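Long-range contacts in glycerol dehydrogenase (Schizosaccharomyces pombe, PDB 1TA9), which oxidises glycerol to dihydroxyacetone with NAD(+), probably using a catalytic zinc ion, and serves in the assimilation of glycerol: residues A266-L271 with A297-S302; Y274-A278 with A290-V294; K162-H166 with Y204-P208; Y85-W89 with N209-I213. All blocks are in the same frame, centred on the assembly; numbering follows the deposited sequence.

Contact 1. Residues A266-L271 with A297-S302; sequences ACKDTL and ANTLMS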
loop_
_atom_site.group_PDB
_atom_site.type_symbol
_atom_site.label_atom_id
_atom_site.label_comp_id
_atom_site.label_asym_id
_atom_site.label_seq_id
_atom_site.Cartn_x
_atom_site.Cartn_y
_atom_site.Cartn_z
ATOM N N ALA B 266 -1.176 -20.022 -14.199
ATOM C CA ALA B 266 0.012 -19.836 -15.023
ATOM C C ALA B 266 -0.424 -19.370 -16.406
ATOM O O ALA B 266 0.200 -18.494 -17.011
ATOM C CB ALA B 266 0.794 -21.147 -15.125
ATOM N N CYS B 267 -1.505 -19.960 -16.898
ATOM C CA CYS B 267 -2.047 -19.600 -18.203
ATOM C C CYS B 267 -2.457 -18.119 -18.200
ATOM O O CYS B 267 -2.003 -17.335 -19.033
ATOM C CB CYS B 267 -3.262 -20.476 -18.510
ATOM S SG CYS B 267 -3.972 -20.225 -20.146
ATOM N N LYS B 268 -3.316 -17.751 -17.256
ATOM C CA LYS B 268 -3.794 -16.372 -17.129
ATOM C C LYS B 268 -2.637 -15.372 -17.045
ATOM O O LYS B 268 -2.600 -14.378 -17.773
ATOM C CB LYS B 268 -4.667 -16.242 -15.877
ATOM C CG LYS B 268 -5.167 -14.831 -15.579
ATOM C CD LYS B 268 -5.934 -14.808 -14.260
ATOM C CE LYS B 268 -6.612 -13.471 -14.000
ATOM N NZ LYS B 268 -5.632 -12.372 -13.808
ATOM N N ASP B 269 -1.693 -15.643 -16.149
ATOM C CA ASP B 269 -0.545 -14.763 -15.950
ATOM C C ASP B 269 0.335 -14.610 -17.182
ATOM O O ASP B 269 0.807 -13.513 -17.488
ATOM C CB ASP B 269 0.319 -15.272 -14.798
ATOM C CG ASP B 269 -0.331 -15.068 -13.441
ATOM O OD1 ASP B 269 0.288 -15.469 -12.432
ATOM O OD2 ASP B 269 -1.450 -14.513 -13.382
ATOM N N THR B 270 0.570 -15.716 -17.878
ATOM C CA THR B 270 1.413 -15.693 -19.073
ATOM C C THR B 270 0.774 -14.878 -20.194
ATOM O O THR B 270 1.454 -14.116 -20.893
ATOM C CB THR B 270 1.693 -17.127 -19.558
ATOM O OG1 THR B 270 2.359 -17.846 -18.514
ATOM C CG2 THR B 270 2.578 -17.120 -20.803
ATOM N N LEU B 271 -0.533 -15.028 -20.367
ATOM C CA LEU B 271 -1.222 -14.280 -21.409
ATOM C C LEU B 271 -1.161 -12.785 -21.103
ATOM O O LEU B 271 -0.921 -11.967 -21.993
ATOM C CB LEU B 271 -2.678 -14.728 -21.510
ATOM C CG LEU B 271 -2.915 -16.169 -21.968
ATOM C CD1 LEU B 271 -4.410 -16.447 -21.938
ATOM C CD2 LEU B 271 -2.355 -16.376 -23.383
ATOM N N ALA B 297 1.384 -21.436 -23.167
ATOM C CA ALA B 297 0.142 -21.085 -22.482
ATOM C C ALA B 297 -1.081 -21.600 -23.241
ATOM O O ALA B 297 -2.018 -22.136 -22.645
ATOM C CB ALA B 297 0.047 -19.570 -22.312
ATOM N N ASN B 298 -1.061 -21.441 -24.559
ATOM C CA ASN B 298 -2.168 -21.876 -25.402
ATOM C C ASN B 298 -2.321 -23.388 -25.470
ATOM O O ASN B 298 -3.423 -23.899 -25.664
ATOM C CB ASN B 298 -1.977 -21.364 -26.835
ATOM C CG ASN B 298 -2.307 -19.894 -26.984
ATOM O OD1 ASN B 298 -2.547 -19.193 -26.003
ATOM N ND2 ASN B 298 -2.315 -19.418 -28.224
ATOM N N THR B 299 -1.212 -24.101 -25.325
ATOM C CA THR B 299 -1.227 -25.553 -25.444
ATOM C C THR B 299 -1.127 -26.318 -24.132
ATOM O O THR B 299 -2.085 -26.964 -23.712
ATOM C CB THR B 299 -0.091 -26.013 -26.377
ATOM O OG1 THR B 299 0.017 -25.094 -27.476
ATOM C CG2 THR B 299 -0.384 -27.401 -26.934
ATOM N N LEU B 300 0.029 -26.249 -23.483
ATOM C CA LEU B 300 0.225 -26.970 -22.226
ATOM C C LEU B 300 -0.576 -26.424 -21.048
ATOM O O LEU B 300 -1.355 -27.155 -20.428
ATOM C CB LEU B 300 1.711 -26.992 -21.852
ATOM C CG LEU B 300 2.097 -27.710 -20.553
ATOM C CD1 LEU B 300 1.791 -29.200 -20.659
ATOM C CD2 LEU B 300 3.575 -27.490 -20.281
ATOM N N MET B 301 -0.396 -25.144 -20.736
ATOM C CA MET B 301 -1.095 -24.549 -19.600
ATOM C C MET B 301 -2.613 -24.568 -19.744
ATOM O O MET B 301 -3.331 -25.032 -18.854
ATOM C CB MET B 301 -0.613 -23.116 -19.374
ATOM C CG MET B 301 0.861 -23.005 -19.016
ATOM S SD MET B 301 1.321 -21.285 -18.798
ATOM C CE MET B 301 2.694 -21.106 -19.984
ATOM N N SER B 302 -3.112 -24.058 -20.859
ATOM C CA SER B 302 -4.549 -24.047 -21.057
ATOM C C SER B 302 -5.090 -25.480 -21.060
ATOM O O SER B 302 -6.148 -25.756 -20.493
ATOM C CB SER B 302 -4.888 -23.338 -22.364
ATOM O OG SER B 302 -6.282 -23.117 -22.450
#
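Met301 reaches from helix 289-307 across to Ala266, Cys267 and Thr270 of helix 258-284. Met301 CB lies against CB of Cys267, 3.8 Å away. With CG anti to the carbonyl carbon (chi1 -63°) and chi2 extended, the chain runs straight over to the partner helix, where Met301 SD settles 3.5 Å from Ala266 O and also touches Ala266 CB. The bend at chi3 (-124°) then turns CE onto Thr270, whose side chain it crosses at about a right angle, with OG1 of Thr270 3.6 Å from CE of Met301. That hydroxyl is held in place by its own helix: Thr270 OG1 donates to Ala266 O at 2.7 Å, while the backbone N of Thr270 comes to the same oxygen from the opposite face of its plane. One turn earlier on helix 289-307, Ala297 CB packs on Thr270 CG2 at 3.8 Å, and Leu271 CD2 lies near both Ala297 CB and Asn298 OD1. Cys267 SG sits 3.9 Å from Ser302 CB; the hydroxyl of Ser302 itself is hydrogen-bonded to Asp182, a potassium ligand. The two helices of the all-helical part run nearly antiparallel (156°) here. Helix 223-245 packs on Cys267, Leu271 and Asn298, strand 210-214 meets Thr299, and Ile258 of a second subunit lies against Thr270 and Met301.

Contact 2. Residues Y274-A278 with A290-V294; sequences YALSA and AFENV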
loop_
_atom_site.group_PDB
_atom_site.type_symbol
_atom_site.label_atom_id
_atom_site.label_comp_id
_atom_site.label_asym_id
_atom_site.label_seq_id
_atom_site.Cartn_x
_atom_site.Cartn_y
_atom_site.Cartn_z
ATOM N N TYR B 274 2.562 -11.765 -21.864
ATOM C CA TYR B 274 3.056 -11.970 -23.219
ATOM C C TYR B 274 2.114 -12.099 -24.415
ATOM O O TYR B 274 2.586 -12.214 -25.542
ATOM C CB TYR B 274 3.967 -13.200 -23.196
ATOM C CG TYR B 274 5.063 -13.114 -22.159
ATOM C CD1 TYR B 274 6.160 -12.279 -22.350
ATOM C CD2 TYR B 274 4.987 -13.844 -20.970
ATOM C CE1 TYR B 274 7.158 -12.166 -21.389
ATOM C CE2 TYR B 274 5.986 -13.739 -19.994
ATOM C CZ TYR B 274 7.068 -12.897 -20.216
ATOM O OH TYR B 274 8.073 -12.785 -19.281
ATOM N N ALA B 275 0.804 -12.080 -24.206
ATOM C CA ALA B 275 -0.101 -12.237 -25.345
ATOM C C ALA B 275 0.141 -11.268 -26.509
ATOM O O ALA B 275 0.267 -11.695 -27.664
ATOM C CB ALA B 275 -1.557 -12.141 -24.883
ATOM N N LEU B 276 0.202 -9.973 -26.219
ATOM C CA LEU B 276 0.412 -8.995 -27.284
ATOM C C LEU B 276 1.799 -9.072 -27.911
ATOM O O LEU B 276 1.945 -8.859 -29.112
ATOM C CB LEU B 276 0.153 -7.571 -26.781
ATOM C CG LEU B 276 0.423 -6.456 -27.801
ATOM C CD1 LEU B 276 -0.251 -6.773 -29.138
ATOM C CD2 LEU B 276 -0.077 -5.130 -27.248
ATOM N N SER B 277 2.818 -9.372 -27.112
ATOM C CA SER B 277 4.166 -9.464 -27.668
ATOM C C SER B 277 4.277 -10.719 -28.546
ATOM O O SER B 277 4.998 -10.723 -29.539
ATOM C CB SER B 277 5.240 -9.450 -26.559
ATOM O OG SER B 277 4.907 -10.277 -25.461
ATOM N N ALA B 278 3.543 -11.772 -28.196
ATOM C CA ALA B 278 3.546 -13.001 -28.996
ATOM C C ALA B 278 2.828 -12.709 -30.315
ATOM O O ALA B 278 3.243 -13.164 -31.382
ATOM C CB ALA B 278 2.823 -14.118 -28.254
ATOM N N ALA B 290 8.902 -14.699 -25.901
ATOM C CA ALA B 290 7.552 -14.250 -25.581
ATOM C C ALA B 290 6.548 -15.072 -26.393
ATOM O O ALA B 290 5.534 -15.536 -25.863
ATOM C CB ALA B 290 7.404 -12.761 -25.899
ATOM N N PHE B 291 6.836 -15.247 -27.680
ATOM C CA PHE B 291 5.979 -16.033 -28.566
ATOM C C PHE B 291 5.929 -17.467 -28.044
ATOM O O PHE B 291 4.858 -18.062 -27.925
ATOM C CB PHE B 291 6.543 -16.032 -29.996
ATOM C CG PHE B 291 5.845 -16.997 -30.929
ATOM C CD1 PHE B 291 4.569 -16.723 -31.411
ATOM C CD2 PHE B 291 6.470 -18.177 -31.326
ATOM C CE1 PHE B 291 3.920 -17.609 -32.276
ATOM C CE2 PHE B 291 5.833 -19.071 -32.190
ATOM C CZ PHE B 291 4.554 -18.784 -32.665
ATOM N N GLU B 292 7.096 -18.024 -27.737
ATOM C CA GLU B 292 7.159 -19.389 -27.223
ATOM C C GLU B 292 6.372 -19.529 -25.918
ATOM O O GLU B 292 5.776 -20.575 -25.655
ATOM C CB GLU B 292 8.619 -19.803 -26.994
ATOM C CG GLU B 292 9.468 -19.834 -28.264
ATOM C CD GLU B 292 9.728 -21.244 -28.778
ATOM O OE1 GLU B 292 10.307 -21.378 -29.876
ATOM O OE2 GLU B 292 9.367 -22.222 -28.085
ATOM N N ASN B 293 6.370 -18.483 -25.094
ATOM C CA ASN B 293 5.639 -18.538 -23.830
ATOM C C ASN B 293 4.145 -18.708 -24.067
ATOM O O ASN B 293 3.470 -19.474 -23.370
ATOM C CB ASN B 293 5.858 -17.266 -23.005
ATOM C CG ASN B 293 7.262 -17.157 -22.457
ATOM O OD1 ASN B 293 7.979 -18.154 -22.334
ATOM N ND2 ASN B 293 7.658 -15.940 -22.099
ATOM N N VAL B 294 3.629 -17.984 -25.053
ATOM C CA VAL B 294 2.210 -18.052 -25.368
ATOM C C VAL B 294 1.859 -19.375 -26.042
ATOM O O VAL B 294 0.743 -19.877 -25.891
ATOM C CB VAL B 294 1.785 -16.849 -26.239
ATOM C CG1 VAL B 294 0.321 -16.977 -26.650
ATOM C CG2 VAL B 294 1.991 -15.564 -25.442
#
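Where Ala278 meets Phe291 and Val294, helices 258-284 and 289-307 cross at -117° with their local axes 7.9 Å apart, and the CA atoms of Ala278 and Phe291 come within 3.9 Å. The two helices follow one another in the chain and cross here near the turn that joins them. Small side chains allow this approach. Ala278 CB points at the partner helix and presses on Val294 CG2 at 3.3 Å, tighter than an ordinary carbon contact. Val294 CG2 also lies 3.4 Å from Tyr274 O; it stands anti to the carbonyl carbon of its own residue, while CG1 takes the position anti to N (chi1 176°). Ala290 CB touches both Ser277 OG, at 3.5 Å, and Tyr274 CD1, at 3.8 Å. The edge of the Phe291 ring, through CD1, faces Ala278 O. Asn293 points ND2 at one face of the Tyr274 ring, 3.4 Å above its centre, the amide plane steeply tilted (63°). That nitrogen also bonds to Asp349 of a third subunit, which through its backbone O accepts from Tyr274 OH as well, while Asn293 OD1 receives Arg64 of the second subunit. No hydrogen bond links the two segments directly, so this crossing rests on close apolar packing and on an amide nitrogen set over a ring face, with the polar ends of Tyr274 and Asn293 committed to subunit interfaces.

Contact 3. Residues K162-H166 with Y204-P208; sequences KYIAH and YPLNP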
loop_
_atom_site.group_PDB
_atom_site.type_symbol
_atom_site.label_atom_id
_atom_site.label_comp_id
_atom_site.label_asym_id
_atom_site.label_seq_id
_atom_site.Cartn_x
_atom_site.Cartn_y
_atom_site.Cartn_z
ATOM N N LYS B 162 -6.088 -39.726 -32.146
ATOM C CA LYS B 162 -6.424 -40.227 -30.818
ATOM C C LYS B 162 -7.402 -41.389 -30.921
ATOM O O LYS B 162 -7.287 -42.379 -30.198
ATOM C CB LYS B 162 -7.042 -39.110 -29.966
ATOM C CG LYS B 162 -6.090 -37.965 -29.649
ATOM C CD LYS B 162 -6.785 -36.861 -28.865
ATOM C CE LYS B 162 -5.852 -35.670 -28.657
ATOM N NZ LYS B 162 -6.499 -34.553 -27.901
ATOM N N TYR B 163 -8.368 -41.256 -31.822
ATOM C CA TYR B 163 -9.371 -42.294 -32.028
ATOM C C TYR B 163 -8.720 -43.589 -32.504
ATOM O O TYR B 163 -8.934 -44.654 -31.925
ATOM C CB TYR B 163 -10.403 -41.831 -33.057
ATOM C CG TYR B 163 -11.407 -42.900 -33.431
ATOM C CD1 TYR B 163 -12.453 -43.237 -32.571
ATOM C CD2 TYR B 163 -11.291 -43.598 -34.633
ATOM C CE1 TYR B 163 -13.362 -44.245 -32.901
ATOM C CE2 TYR B 163 -12.190 -44.605 -34.972
ATOM C CZ TYR B 163 -13.223 -44.923 -34.102
ATOM O OH TYR B 163 -14.115 -45.917 -34.440
ATOM N N ILE B 164 -7.925 -43.495 -33.564
ATOM C CA ILE B 164 -7.256 -44.667 -34.119
ATOM C C ILE B 164 -6.334 -45.327 -33.097
ATOM O O ILE B 164 -6.345 -46.548 -32.937
ATOM C CB ILE B 164 -6.447 -44.286 -35.380
ATOM C CG1 ILE B 164 -7.398 -43.740 -36.446
ATOM C CG2 ILE B 164 -5.683 -45.499 -35.907
ATOM C CD1 ILE B 164 -6.703 -43.172 -37.667
ATOM N N ALA B 165 -5.539 -44.518 -32.402
ATOM C CA ALA B 165 -4.618 -45.033 -31.396
ATOM C C ALA B 165 -5.382 -45.769 -30.299
ATOM O O ALA B 165 -4.978 -46.847 -29.855
ATOM C CB ALA B 165 -3.806 -43.885 -30.795
ATOM N N HIS B 166 -6.490 -45.183 -29.859
ATOM C CA HIS B 166 -7.300 -45.806 -28.824
ATOM C C HIS B 166 -7.885 -47.110 -29.353
ATOM O O HIS B 166 -7.904 -48.119 -28.654
ATOM C CB HIS B 166 -8.431 -44.873 -28.393
ATOM C CG HIS B 166 -9.359 -45.483 -27.390
ATOM N ND1 HIS B 166 -8.955 -45.841 -26.121
ATOM C CD2 HIS B 166 -10.668 -45.819 -27.477
ATOM C CE1 HIS B 166 -9.974 -46.371 -25.470
ATOM N NE2 HIS B 166 -11.025 -46.370 -26.271
ATOM N N TYR B 204 -11.438 -40.195 -23.253
ATOM C CA TYR B 204 -10.575 -41.355 -23.395
ATOM C C TYR B 204 -10.053 -41.648 -21.995
ATOM O O TYR B 204 -9.925 -40.740 -21.174
ATOM C CB TYR B 204 -9.422 -41.053 -24.352
ATOM C CG TYR B 204 -9.849 -40.980 -25.798
ATOM C CD1 TYR B 204 -10.340 -42.111 -26.456
ATOM C CD2 TYR B 204 -9.772 -39.785 -26.513
ATOM C CE1 TYR B 204 -10.742 -42.054 -27.788
ATOM C CE2 TYR B 204 -10.173 -39.715 -27.847
ATOM C CZ TYR B 204 -10.657 -40.855 -28.477
ATOM O OH TYR B 204 -11.055 -40.797 -29.791
ATOM N N PRO B 205 -9.751 -42.919 -21.699
ATOM C CA PRO B 205 -9.252 -43.261 -20.366
ATOM C C PRO B 205 -7.916 -42.617 -20.004
ATOM O O PRO B 205 -7.637 -42.384 -18.830
ATOM C CB PRO B 205 -9.193 -44.788 -20.403
ATOM C CG PRO B 205 -8.910 -45.081 -21.839
ATOM C CD PRO B 205 -9.824 -44.113 -22.559
ATOM N N LEU B 206 -7.097 -42.326 -21.011
ATOM C CA LEU B 206 -5.793 -41.705 -20.783
ATOM C C LEU B 206 -5.577 -40.549 -21.756
ATOM O O LEU B 206 -6.240 -40.469 -22.789
ATOM C CB LEU B 206 -4.675 -42.736 -20.970
ATOM C CG LEU B 206 -4.686 -43.972 -20.063
ATOM C CD1 LEU B 206 -3.749 -45.029 -20.631
ATOM C CD2 LEU B 206 -4.275 -43.582 -18.654
ATOM N N ASN B 207 -4.651 -39.653 -21.419
ATOM C CA ASN B 207 -4.334 -38.511 -22.280
ATOM C C ASN B 207 -3.368 -38.950 -23.365
ATOM O O ASN B 207 -2.737 -39.997 -23.247
ATOM C CB ASN B 207 -3.640 -37.399 -21.483
ATOM C CG ASN B 207 -4.582 -36.655 -20.570
ATOM O OD1 ASN B 207 -5.074 -37.200 -19.586
ATOM N ND2 ASN B 207 -4.841 -35.394 -20.896
ATOM N N PRO B 208 -3.244 -38.155 -24.443
ATOM C CA PRO B 208 -2.309 -38.528 -25.508
ATOM C C PRO B 208 -0.962 -38.644 -24.801
ATOM O O PRO B 208 -0.724 -37.952 -23.809
ATOM C CB PRO B 208 -2.363 -37.329 -26.447
ATOM C CG PRO B 208 -3.786 -36.871 -26.305
ATOM C CD PRO B 208 -4.026 -36.961 -24.815
#
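Tyr204 lays its ring against helix 155-167 on the side of Lys162, Tyr163 and His166, joining a helix of the Rossmann-like nucleotide-binding domain to the loop that leads from strand 198-203 into strand 210-214 of the parallel sheet. CG of Tyr204 stands anti to the carbonyl carbon (chi1 -73°), which sends the ring out from the loop across the helix. At one side of the ring, CD1 comes over a face of the His166 imidazole, 3.6 Å above its plane and offset toward the rim; the two planes are inclined at 57°, so the rings meet obliquely. At the other side, CE2 of Tyr204 touches Lys162 CB at 3.8 Å. The phenol oxygen reaches furthest: Tyr204 OH lies 3.2 Å from Tyr163 CA and meets the edge of the Tyr163 ring in its plane, yet makes no hydrogen bond to the nearby Tyr163 N, the angle being poor. With an alanine here, the ring that spans Lys162 CB and the His166 imidazole would be gone, and the imidazole would probably be left able to turn. His166 CE1 continues the packing onto Pro205 CD at 3.7 Å. Lys162, extended beyond CG, runs past Pro208 to place NZ on Ser186 O, a residue that probably binds NAD(+), which would tie its ammonium end beside the likely cofactor site. Along the way Lys162 CE passes only 3.4 Å from Pro208 CG, closer than a usual carbon contact.

Contact 4. Residues Y85-W89 with N209-I213; sequences YVKKW and NLIFI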
loop_
_atom_site.group_PDB
_atom_site.type_symbol
_atom_site.label_atom_id
_atom_site.label_comp_id
_atom_site.label_asym_id
_atom_site.label_seq_id
_atom_site.Cartn_x
_atom_site.Cartn_y
_atom_site.Cartn_z
ATOM N N TYR B 85 12.538 -38.122 -29.395
ATOM C CA TYR B 85 11.400 -38.212 -28.496
ATOM C C TYR B 85 10.518 -39.410 -28.832
ATOM O O TYR B 85 10.090 -40.149 -27.944
ATOM C CB TYR B 85 10.592 -36.917 -28.578
ATOM C CG TYR B 85 11.424 -35.686 -28.284
ATOM C CD1 TYR B 85 11.863 -35.413 -26.989
ATOM C CD2 TYR B 85 11.795 -34.810 -29.306
ATOM C CE1 TYR B 85 12.649 -34.294 -26.716
ATOM C CE2 TYR B 85 12.584 -33.688 -29.042
ATOM C CZ TYR B 85 13.005 -33.439 -27.746
ATOM O OH TYR B 85 13.774 -32.333 -27.473
ATOM N N VAL B 86 10.257 -39.608 -30.120
ATOM C CA VAL B 86 9.417 -40.716 -30.553
ATOM C C VAL B 86 9.959 -42.069 -30.099
ATOM O O VAL B 86 9.187 -42.987 -29.817
ATOM C CB VAL B 86 9.268 -40.734 -32.093
ATOM C CG1 VAL B 86 8.507 -41.983 -32.534
ATOM C CG2 VAL B 86 8.542 -39.488 -32.558
ATOM N N LYS B 87 11.282 -42.184 -30.007
ATOM C CA LYS B 87 11.913 -43.445 -29.616
ATOM C C LYS B 87 11.456 -43.963 -28.255
ATOM O O LYS B 87 11.634 -45.143 -27.942
ATOM C CB LYS B 87 13.441 -43.307 -29.626
ATOM C CG LYS B 87 14.021 -42.497 -28.475
ATOM C CD LYS B 87 15.538 -42.428 -28.578
ATOM C CE LYS B 87 16.150 -41.710 -27.381
ATOM N NZ LYS B 87 17.636 -41.614 -27.490
ATOM N N LYS B 88 10.870 -43.083 -27.446
ATOM C CA LYS B 88 10.389 -43.475 -26.126
ATOM C C LYS B 88 9.196 -44.422 -26.232
ATOM O O LYS B 88 8.926 -45.194 -25.311
ATOM C CB LYS B 88 9.988 -42.238 -25.314
ATOM C CG LYS B 88 11.146 -41.309 -24.962
ATOM C CD LYS B 88 10.644 -40.030 -24.296
ATOM C CE LYS B 88 11.797 -39.116 -23.913
ATOM N NZ LYS B 88 12.606 -39.680 -22.794
ATOM N N TRP B 89 8.485 -44.361 -27.356
ATOM C CA TRP B 89 7.316 -45.213 -27.567
ATOM C C TRP B 89 7.461 -46.180 -28.734
ATOM O O TRP B 89 6.833 -47.240 -28.747
ATOM C CB TRP B 89 6.071 -44.355 -27.798
ATOM C CG TRP B 89 5.688 -43.536 -26.615
ATOM C CD1 TRP B 89 4.933 -43.931 -25.548
ATOM C CD2 TRP B 89 6.094 -42.192 -26.347
ATOM N NE1 TRP B 89 4.845 -42.911 -24.627
ATOM C CE2 TRP B 89 5.550 -41.832 -25.094
ATOM C CE3 TRP B 89 6.868 -41.255 -27.043
ATOM C CZ2 TRP B 89 5.756 -40.574 -24.520
ATOM C CZ3 TRP B 89 7.072 -40.000 -26.472
ATOM C CH2 TRP B 89 6.517 -39.675 -25.222
ATOM N N ASN B 209 -0.080 -39.496 -25.304
ATOM C CA ASN B 209 1.200 -39.696 -24.646
ATOM C C ASN B 209 2.201 -38.560 -24.800
ATOM O O ASN B 209 2.888 -38.200 -23.843
ATOM C CB ASN B 209 1.800 -41.016 -25.117
ATOM C CG ASN B 209 0.835 -42.173 -24.941
ATOM O OD1 ASN B 209 -0.133 -42.311 -25.695
ATOM N ND2 ASN B 209 1.075 -42.996 -23.930
ATOM N N LEU B 210 2.279 -37.992 -25.997
ATOM C CA LEU B 210 3.200 -36.896 -26.254
ATOM C C LEU B 210 2.578 -35.810 -27.114
ATOM O O LEU B 210 1.928 -36.104 -28.116
ATOM C CB LEU B 210 4.459 -37.411 -26.972
ATOM C CG LEU B 210 5.384 -36.367 -27.620
ATOM C CD1 LEU B 210 6.114 -35.563 -26.557
ATOM C CD2 LEU B 210 6.395 -37.072 -28.523
ATOM N N ILE B 211 2.753 -34.560 -26.696
ATOM C CA ILE B 211 2.292 -33.417 -27.480
ATOM C C ILE B 211 3.630 -32.851 -27.950
ATOM O O ILE B 211 4.477 -32.479 -27.139
ATOM C CB ILE B 211 1.514 -32.389 -26.633
ATOM C CG1 ILE B 211 0.036 -32.800 -26.516
ATOM C CG2 ILE B 211 1.533 -31.036 -27.329
ATOM C CD1 ILE B 211 -0.215 -34.228 -26.094
ATOM N N PHE B 212 3.816 -32.815 -29.265
ATOM C CA PHE B 212 5.073 -32.401 -29.885
ATOM C C PHE B 212 4.818 -31.194 -30.779
ATOM O O PHE B 212 4.084 -31.287 -31.762
ATOM C CB PHE B 212 5.588 -33.607 -30.688
ATOM C CG PHE B 212 6.989 -33.467 -31.215
ATOM C CD1 PHE B 212 7.965 -32.788 -30.502
ATOM C CD2 PHE B 212 7.341 -34.085 -32.412
ATOM C CE1 PHE B 212 9.280 -32.724 -30.977
ATOM C CE2 PHE B 212 8.644 -34.027 -32.891
ATOM C CZ PHE B 212 9.617 -33.345 -32.173
ATOM N N ILE B 213 5.429 -30.064 -30.433
ATOM C CA ILE B 213 5.219 -28.826 -31.182
ATOM C C ILE B 213 6.484 -28.205 -31.747
ATOM O O ILE B 213 7.441 -27.956 -31.013
ATOM C CB ILE B 213 4.553 -27.751 -30.288
ATOM C CG1 ILE B 213 3.273 -28.305 -29.668
ATOM C CG2 ILE B 213 4.253 -26.490 -31.108
ATOM C CD1 ILE B 213 2.635 -27.367 -28.663
#
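Trp89 and Tyr85, from helix 82-86 and the turn after it, pack onto strand 210-214 and the residue before it, Asn209; the strand belongs to the six-stranded parallel sheet in the Rossmann-like NAD(+)-binding domain. The indole takes Asn209 and Leu210. Asn209 CB lies 3.4 Å above one indole face, offset toward the rim, while Lys88 CB packs on the opposite face. Farther along the ring, Trp89 CH2 touches Leu210 CB at 3.5 Å, and Trp89 CZ3 meets Leu210 CD2 at 3.6 Å, the two side chains crossing at about a right angle. Leu210 CG is anti to its backbone nitrogen (chi1 166°), and from there CD2 reaches both the indole and Tyr85 CB. The Tyr85 and Phe212 rings are inclined at 56° with centroids 5.5 Å apart, an oblique meeting.

The next shell fixes these groups. Gln70 OE1 accepts from both Trp89 NE1 and Asn209 ND2, clamping indole and amide together, and Asn209 OD1 takes the backbone N of Ser172. Phe79 stands edge-to-face with Phe212. Tyr85 OH is bonded to Asp63 and Ser61 of a second subunit, so the tyrosine also joins an interface. Replacing Trp89 by a leucine would remove the indole N-H and is likely to leave Gln70 without that donor and open a gap beside Leu210 CB. At the far end of the contact, Tyr85 CD2 lies 3.7 Å from Phe212 CE1.

Contacts 1 and 2 lie on the same two helices, 258-284 and 289-307, with centres 10 Å apart; contact 2 is nested within the loop that contact 1 closes, and Thr270 CG2 packs on Asn293 O at 3.6 Å between them. Contacts 3 and 4, 14 Å apart, meet in sequence at Pro208 and Asn209 in the nucleotide-binding domain. Contacts 1 and 4 touch where Thr299 CG2 meets Ile213 CD1 at 3.5 Å. Contact 1 is nearest the metal site, with the Ser302 side chain about 4 Å from the potassium ion and about 6 Å from a bound glycerol; the Lys162 side chain of contact 3 is about 11 Å from the zinc ion.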